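PDB 6I2P: glycogen accumulation regulator GarA from Mycobacterium tuberculosis, which probably regulates carbon and nitrogen metabolism by binding metabolic enzymes through its FHA domain, a fold that recognises phosphothreonine. Local coordinates for residues C[73-76]-C[77-80]; C[130-133]-C[134-138]. One frame throughout, in Å; residues are numbered along the deposited sequence.

Contact 1 (C[73-76]-C[77-80])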
ATOM      1  N   LEU C  73      -2.194  29.309 -10.765  1.00 54.42           N
ATOM      2  CA  LEU C  73      -3.557  29.197 -11.274  1.00 54.47           C
ATOM      3  C   LEU C  73      -3.926  30.580 -11.816  1.00 61.36           C
ATOM      4  O   LEU C  73      -4.009  31.541 -11.043  1.00 60.97           O
ATOM      5  CB  LEU C  73      -4.533  28.767 -10.156  1.00 53.05           C
ATOM      6  CG  LEU C  73      -4.223  27.473  -9.402  1.00 55.75           C
ATOM      7  CD1 LEU C  73      -5.081  27.348  -8.166  1.00 54.95           C
ATOM      8  CD2 LEU C  73      -4.422  26.257 -10.280  1.00 58.20           C
ATOM      9  N   ASP C  74      -4.075  30.695 -13.148  1.00 60.69           N
ATOM     10  CA  ASP C  74      -4.393  31.963 -13.821  1.00 63.53           C
ATOM     11  C   ASP C  74      -5.419  31.799 -14.957  1.00 69.27           C
ATOM     12  O   ASP C  74      -5.759  32.774 -15.637  1.00 72.35           O
ATOM     13  CB  ASP C  74      -3.101  32.651 -14.314  1.00 66.78           C
ATOM     14  CG  ASP C  74      -2.242  31.854 -15.289  1.00 77.24           C
ATOM     15  OD1 ASP C  74      -2.622  30.702 -15.629  1.00 76.49           O
ATOM     16  OD2 ASP C  74      -1.188  32.377 -15.711  1.00 83.95           O
ATOM     17  N   GLN C  75      -5.918  30.557 -15.144  1.00 63.10           N
ATOM     18  CA  GLN C  75      -6.920  30.185 -16.146  1.00 63.54           C
ATOM     19  C   GLN C  75      -8.251  29.894 -15.441  1.00 65.15           C
ATOM     20  O   GLN C  75      -8.278  29.743 -14.216  1.00 61.84           O
ATOM     21  CB  GLN C  75      -6.469  28.919 -16.905  1.00 64.03           C
ATOM     22  CG  GLN C  75      -5.243  29.089 -17.792  1.00 71.29           C
ATOM     23  CD  GLN C  75      -4.527  27.783 -18.068  1.00 87.42           C
ATOM     24  OE1 GLN C  75      -5.077  26.678 -17.934  1.00 77.19           O
ATOM     25  NE2 GLN C  75      -3.269  27.887 -18.472  1.00 85.93           N
ATOM     26  N   ALA C  76      -9.349  29.783 -16.220  1.00 63.20           N
ATOM     27  CA  ALA C  76     -10.677  29.460 -15.702  1.00 62.74           C
ATOM     28  C   ALA C  76     -10.720  27.992 -15.262  1.00 64.25           C
ATOM     29  O   ALA C  76     -11.382  27.670 -14.278  1.00 62.43           O
ATOM     30  CB  ALA C  76     -11.738  29.722 -16.761  1.00 66.60           C
ATOM     31  N   ILE C  77     -10.019  27.108 -15.996  1.00 60.35           N
ATOM     32  CA  ILE C  77      -9.934  25.674 -15.705  1.00 57.83           C
ATOM     33  C   ILE C  77      -8.466  25.238 -15.754  1.00 60.06           C
ATOM     34  O   ILE C  77      -7.775  25.496 -16.743  1.00 61.97           O
ATOM     35  CB  ILE C  77     -10.858  24.829 -16.643  1.00 62.08           C
ATOM     36  CG1 ILE C  77     -12.347  25.113 -16.351  1.00 63.49           C
ATOM     37  CG2 ILE C  77     -10.580  23.312 -16.504  1.00 60.82           C
ATOM     38  CD1 ILE C  77     -13.291  24.910 -17.517  1.00 71.96           C
ATOM     39  N   THR C  78      -7.996  24.606 -14.673  1.00 52.66           N
ATOM     40  CA  THR C  78      -6.628  24.114 -14.561  1.00 51.04           C
ATOM     41  C   THR C  78      -6.690  22.650 -14.122  1.00 54.27           C
ATOM     42  O   THR C  78      -7.088  22.362 -12.994  1.00 52.76           O
ATOM     43  CB  THR C  78      -5.792  25.014 -13.628  1.00 54.75           C
ATOM     44  OG1 THR C  78      -6.123  26.386 -13.843  1.00 59.67           O
ATOM     45  CG2 THR C  78      -4.310  24.833 -13.827  1.00 49.07           C
ATOM     46  N   SER C  79      -6.354  21.723 -15.022  1.00 51.68           N
ATOM     47  CA  SER C  79      -6.409  20.294 -14.705  1.00 50.67           C
ATOM     48  C   SER C  79      -5.216  19.844 -13.859  1.00 52.98           C
ATOM     49  O   SER C  79      -4.120  20.393 -13.990  1.00 53.10           O
ATOM     50  CB  SER C  79      -6.536  19.455 -15.974  1.00 55.09           C
ATOM     51  OG  SER C  79      -5.459  19.690 -16.864  1.00 64.80           O
ATOM     52  N   ALA C  80      -5.444  18.854 -12.983  1.00 47.38           N
ATOM     53  CA  ALA C  80      -4.415  18.297 -12.104  1.00 45.84           C
ATOM     54  C   ALA C  80      -4.511  16.766 -12.096  1.00 48.47           C
ATOM     55  O   ALA C  80      -5.573  16.215 -11.801  1.00 46.17           O
ATOM     56  CB  ALA C  80      -4.561  18.858 -10.688  1.00 44.88           C
TER
HETATM   57  O   HOH W   1      -3.552  28.025 -14.597  1.00 62.45           O
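Leu73 and Thr78 meet on the inner side of the bend that joins strand 70-73 to strand 77-81. Both residues are buried. The CD2 branch of Leu73 does the touching and lies 3.8 Å from CG2 of Thr78. The two side chains cross at a slant. In Thr78 the methyl CG2 points anti to the backbone N, while OG1 lies beside that N (chi1 -39°). This turns the hydroxyl toward the loop. One water sits between the arms of the bend. It accepts a hydrogen bond from Asp74 N at 3.1 Å and another from Thr78 OG1, also at 3.1 Å. The water thus joins the two arms of the bend. The packed part is small, and the exposed part, made by Gln75, Ala76 and Ile77, is looser. CB of Gln75 faces 77-80 and lies 3.7 Å from Ile77 O and 4.0 Å from Thr78 OG1. CB of Ile77 points away from 73-76 overall, and its side chain touches Glu101 and Arg103 of strand 100-105. The bend passes from one sheet of the FHA beta sandwich to the other. Leu73, on edge strand 70-73, pairs through its backbone with Ala57 of the next strand, 57-61. Thr78 pairs through its backbone with Phe102 of strand 100-105. Ile88 of the short strand 88-89 touches both Leu73 and Thr78, and Phe102 also packs on Leu73.

Contact 2 (C[130-133]-C[134-138])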
ATOM      1  N   ALA C 130     -15.059  21.943  -3.595  1.00 53.60           N
ATOM      2  CA  ALA C 130     -14.867  22.874  -2.477  1.00 53.90           C
ATOM      3  C   ALA C 130     -14.280  24.186  -2.937  1.00 56.46           C
ATOM      4  O   ALA C 130     -13.387  24.194  -3.780  1.00 53.40           O
ATOM      5  CB  ALA C 130     -13.965  22.251  -1.418  1.00 53.39           C
ATOM      6  N   VAL C 131     -14.773  25.296  -2.365  1.00 56.05           N
ATOM      7  CA  VAL C 131     -14.296  26.658  -2.617  1.00 56.61           C
ATOM      8  C   VAL C 131     -12.994  26.805  -1.816  1.00 60.38           C
ATOM      9  O   VAL C 131     -12.931  26.378  -0.660  1.00 60.57           O
ATOM     10  CB  VAL C 131     -15.360  27.721  -2.210  1.00 63.86           C
ATOM     11  CG1 VAL C 131     -14.817  29.148  -2.320  1.00 64.52           C
ATOM     12  CG2 VAL C 131     -16.638  27.565  -3.032  1.00 65.35           C
ATOM     13  N   LEU C 132     -11.955  27.390  -2.434  1.00 56.04           N
ATOM     14  CA  LEU C 132     -10.661  27.565  -1.789  1.00 53.94           C
ATOM     15  C   LEU C 132     -10.410  28.979  -1.276  1.00 58.90           C
ATOM     16  O   LEU C 132     -10.619  29.962  -1.989  1.00 59.90           O
ATOM     17  CB  LEU C 132      -9.516  27.101  -2.707  1.00 51.54           C
ATOM     18  CG  LEU C 132      -9.573  25.640  -3.196  1.00 54.42           C
ATOM     19  CD1 LEU C 132      -8.634  25.412  -4.362  1.00 52.73           C
ATOM     20  CD2 LEU C 132      -9.294  24.651  -2.067  1.00 55.62           C
ATOM     21  N   ALA C 133      -9.951  29.056  -0.029  1.00 55.10           N
ATOM     22  CA  ALA C 133      -9.549  30.273   0.673  1.00 56.77           C
ATOM     23  C   ALA C 133      -8.035  30.190   0.899  1.00 59.78           C
ATOM     24  O   ALA C 133      -7.486  29.086   0.896  1.00 58.22           O
ATOM     25  CB  ALA C 133     -10.269  30.364   2.010  1.00 59.70           C
ATOM     26  N   ASN C 134      -7.363  31.340   1.080  1.00 57.60           N
ATOM     27  CA  ASN C 134      -5.913  31.395   1.302  1.00 56.52           C
ATOM     28  C   ASN C 134      -5.501  30.586   2.543  1.00 59.59           C
ATOM     29  O   ASN C 134      -6.032  30.810   3.636  1.00 60.78           O
ATOM     30  CB  ASN C 134      -5.429  32.848   1.409  1.00 57.68           C
ATOM     31  CG  ASN C 134      -3.947  32.978   1.668  1.00 68.32           C
ATOM     32  OD1 ASN C 134      -3.115  32.749   0.790  1.00 52.02           O
ATOM     33  ND2 ASN C 134      -3.588  33.342   2.888  1.00 63.71           N
ATOM     34  N   GLY C 135      -4.588  29.638   2.335  1.00 53.60           N
ATOM     35  CA  GLY C 135      -4.073  28.779   3.393  1.00 53.18           C
ATOM     36  C   GLY C 135      -4.631  27.372   3.424  1.00 55.78           C
ATOM     37  O   GLY C 135      -4.164  26.548   4.217  1.00 54.98           O
ATOM     38  N   ASP C 136      -5.639  27.084   2.570  1.00 52.32           N
ATOM     39  CA  ASP C 136      -6.266  25.762   2.472  1.00 51.11           C
ATOM     40  C   ASP C 136      -5.289  24.721   1.955  1.00 53.23           C
ATOM     41  O   ASP C 136      -4.459  25.021   1.095  1.00 50.52           O
ATOM     42  CB  ASP C 136      -7.507  25.806   1.568  1.00 52.78           C
ATOM     43  CG  ASP C 136      -8.788  26.260   2.245  1.00 60.29           C
ATOM     44  OD1 ASP C 136      -8.813  26.327   3.493  1.00 61.80           O
ATOM     45  OD2 ASP C 136      -9.770  26.535   1.527  1.00 65.48           O
ATOM     46  N   GLU C 137      -5.387  23.497   2.497  1.00 51.28           N
ATOM     47  CA  GLU C 137      -4.548  22.374   2.103  1.00 49.77           C
ATOM     48  C   GLU C 137      -5.332  21.389   1.239  1.00 52.73           C
ATOM     49  O   GLU C 137      -6.396  20.916   1.635  1.00 52.33           O
ATOM     50  CB  GLU C 137      -3.915  21.690   3.323  1.00 52.14           C
ATOM     51  CG  GLU C 137      -2.756  22.494   3.906  1.00 67.61           C
ATOM     52  CD  GLU C 137      -1.772  21.743   4.781  1.00 93.32           C
ATOM     53  OE1 GLU C 137      -1.542  22.191   5.926  1.00 94.69           O
ATOM     54  OE2 GLU C 137      -1.210  20.723   4.319  1.00 91.11           O
ATOM     55  N   VAL C 138      -4.807  21.106   0.042  1.00 49.04           N
ATOM     56  CA  VAL C 138      -5.412  20.203  -0.935  1.00 47.88           C
ATOM     57  C   VAL C 138      -4.577  18.934  -1.042  1.00 50.64           C
ATOM     58  O   VAL C 138      -3.384  19.001  -1.339  1.00 49.36           O
ATOM     59  CB  VAL C 138      -5.632  20.873  -2.323  1.00 51.14           C
ATOM     60  CG1 VAL C 138      -6.454  19.969  -3.247  1.00 50.91           C
ATOM     61  CG2 VAL C 138      -6.298  22.239  -2.188  1.00 51.61           C
TER
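Asp136 reaches back across a tight turn and takes the backbone N-H of Ala133. The turn is type II and runs from Ala133 to Asp136. Asn134 comes first in the returning arm. Its OD1 accepts a hydrogen bond from Thr149 N, which ties the turn to strand 143-149. Gly135 follows with a positive phi of 103°, as the third residue of a type II turn commonly does. Asp136 closes the turn twice. Its N donates to Ala133 O at 3.2 Å. Its CG stands beside its own backbone N and anti to its carbonyl carbon, which brings the carboxylate over Ala133. There OD2 accepts from Ala133 N at 3.0 Å, in an almost straight bond of 178°. That N-H comes from above the carboxylate plane, 55° out of it. The other oxygen, OD1, accepts from Asn123 ND2, so both carboxylate oxygens have a donor. OD2 also lies 3.6 Å from Leu132 CA. CB of Glu137 points away from 130-133, and its OE1 forms a salt bridge with Lys62 NZ. CB of Val138 points back toward 130-133. Its CG2 lies 3.8 Å from CD2 of Leu132, and these two side chains cross at about a right angle. Both are buried, and Phe102 of strand 100-105 touches both. The type II turn carries the chain from strand 129-132, at the edge of the mixed sheet, to strand 137-140 of the antiparallel sheet. On the first side Leu132 bonds through its backbone to Phe109 of strand 108-113; on the second, Asp136 bonds to Phe147 of strand 143-149.

Both contacts are bends that carry the chain between the two sheets of the FHA sandwich. Contact 1 goes from the six-stranded sheet to the mixed one, and contact 2 goes back. Their centres are 15 Å apart and they do not touch. Each has a buried pair and some exposed residues: Leu73 with the methyl of Thr78, and Leu132 with Val138, the latter wholly apolar. Phe102 of strand 100-105 packs beside both buried pairs. The chemistry differs in the turn itself. The bend at 73-80 is bridged by a water, whereas that at 130-138 is closed by direct hydrogen bonds to backbone and carboxylate.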